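Side-chain contact in endo-1,4-beta-xylanase (Uncultured bacterium, PDB 7AX7), which probably removes acetyl groups from acetylated xylan through its cobalt-dependent carbohydrate esterase family 4 domain, one part of a multidomain xylanase: residues 130-133 against 134-137. Sequence-based numbering, arbitrary orientation.
Sequences STSV and QQRV
Ser132 holds OG between its own backbone N and carbonyl carbon (chi1 71°), while Gln135 sets CG anti to its carbonyl carbon (chi1 -76°) and runs on extended, so that each side chain reaches the backbone N of the other. Ser132 OG accepts from Gln135 N at 2.8 Å in a nearly straight bond; in return, Ser132 N donates to Gln135 OE1 at 2.9 Å, in the carbonyl plane and on a lone pair. This reciprocal pair is a capping box, with Ser132 as N-cap of helix 133-143, which follows strand 118-123 in the parallel-stranded NodB-type fold. Serine suits the place because its short hydroxyl can meet an amide of the first turn, and glutamine because it is long enough to return to the N-cap. Thr131 lays its methyl CG2 across the Gln135 chain, 3.7 Å from CB, while its OG1 bonds to Asn125 O. Just past Gln135, Arg136 NE donates to Thr131 O at 2.9 Å, from above the carbonyl plane, and NH2 adds a weak bond; arginine's long, many-donor chain also lets NH1 reach Thr161 OG1 and Asn158 OD1. Replacing Arg136 with an alanine would probably leave Thr131 O without these donors, and Thr161 OG1 and Asn158 OD1 without the one from NH1. Regular helical bonding begins with Arg136 N to Ser132 O at 3.0 Å; Val133 and Val137 touch helix 159-174.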
loop_
_atom_site.group_PDB
_atom_site.type_symbol
_atom_site.label_atom_id
_atom_site.label_comp_id
_atom_site.label_asym_id
_atom_site.label_seq_id
_atom_site.Cartn_x
_atom_site.Cartn_y
_atom_site.Cartn_z
ATOM N N SER A 130 5.849 2.371 19.986
ATOM C CA SER A 130 6.115 3.612 20.701
ATOM C C SER A 130 5.562 4.840 19.982
ATOM O O SER A 130 5.548 5.928 20.569
ATOM C CB SER A 130 7.624 3.762 20.925
ATOM O OG SER A 130 8.313 3.814 19.686
ATOM N N THR A 131 5.125 4.706 18.733
ATOM C CA THR A 131 4.401 5.777 18.056
ATOM C C THR A 131 2.929 5.650 18.430
ATOM O O THR A 131 2.272 4.663 18.082
ATOM C CB THR A 131 4.598 5.706 16.545
ATOM O OG1 THR A 131 5.992 5.544 16.257
ATOM C CG2 THR A 131 4.093 6.981 15.879
ATOM N N SER A 132 2.417 6.645 19.147
ATOM C CA SER A 132 1.083 6.569 19.717
ATOM C C SER A 132 0.016 6.620 18.626
ATOM O O SER A 132 0.266 7.000 17.477
ATOM C CB SER A 132 0.855 7.727 20.684
ATOM O OG SER A 132 0.734 8.937 19.948
ATOM N N VAL A 133 -1.207 6.253 19.015
ATOM C CA VAL A 133 -2.370 6.480 18.153
ATOM C C VAL A 133 -2.367 7.909 17.613
ATOM O O VAL A 133 -2.421 8.140 16.398
ATOM C CB VAL A 133 -3.671 6.182 18.920
ATOM C CG1 VAL A 133 -4.882 6.620 18.093
ATOM C CG2 VAL A 133 -3.745 4.709 19.282
ATOM N N GLN A 134 -2.319 8.894 18.517
ATOM C CA GLN A 134 -2.469 10.292 18.105
ATOM C C GLN A 134 -1.271 10.789 17.294
ATOM O O GLN A 134 -1.434 11.633 16.403
ATOM C CB GLN A 134 -2.680 11.181 19.331
ATOM C CG GLN A 134 -3.188 12.567 18.987
ATOM C CD GLN A 134 -4.559 12.532 18.336
ATOM O OE1 GLN A 134 -5.414 11.727 18.708
ATOM N NE2 GLN A 134 -4.762 13.382 17.342
ATOM N N GLN A 135 -0.062 10.298 17.578
ATOM C CA GLN A 135 1.054 10.607 16.688
ATOM C C GLN A 135 0.770 10.104 15.277
ATOM O O GLN A 135 1.046 10.798 14.290
ATOM C CB GLN A 135 2.356 9.998 17.214
ATOM C CG GLN A 135 2.981 10.730 18.402
ATOM C CD GLN A 135 4.275 10.073 18.872
ATOM O OE1 GLN A 135 4.281 8.922 19.314
ATOM N NE2 GLN A 135 5.380 10.803 18.767
ATOM N N ARG A 136 0.216 8.894 15.168
ATOM C CA ARG A 136 -0.126 8.348 13.857
ATOM C C ARG A 136 -1.148 9.227 13.151
ATOM O O ARG A 136 -0.992 9.556 11.969
ATOM C CB ARG A 136 -0.636 6.909 14.012
ATOM C CG ARG A 136 0.459 5.963 14.487
ATOM C CD ARG A 136 -0.043 4.584 14.879
ATOM N NE ARG A 136 1.008 3.875 15.608
ATOM C CZ ARG A 136 1.272 2.574 15.505
ATOM N NH1 ARG A 136 0.562 1.802 14.687
ATOM N NH2 ARG A 136 2.263 2.047 16.220
ATOM N N VAL A 137 -2.199 9.630 13.871
ATOM C CA VAL A 137 -3.199 10.537 13.314
ATOM C C VAL A 137 -2.528 11.797 12.783
ATOM O O VAL A 137 -2.714 12.181 11.623
ATOM C CB VAL A 137 -4.264 10.875 14.378
ATOM C CG1 VAL A 137 -5.141 12.038 13.921
ATOM C CG2 VAL A 137 -5.114 9.638 14.731
#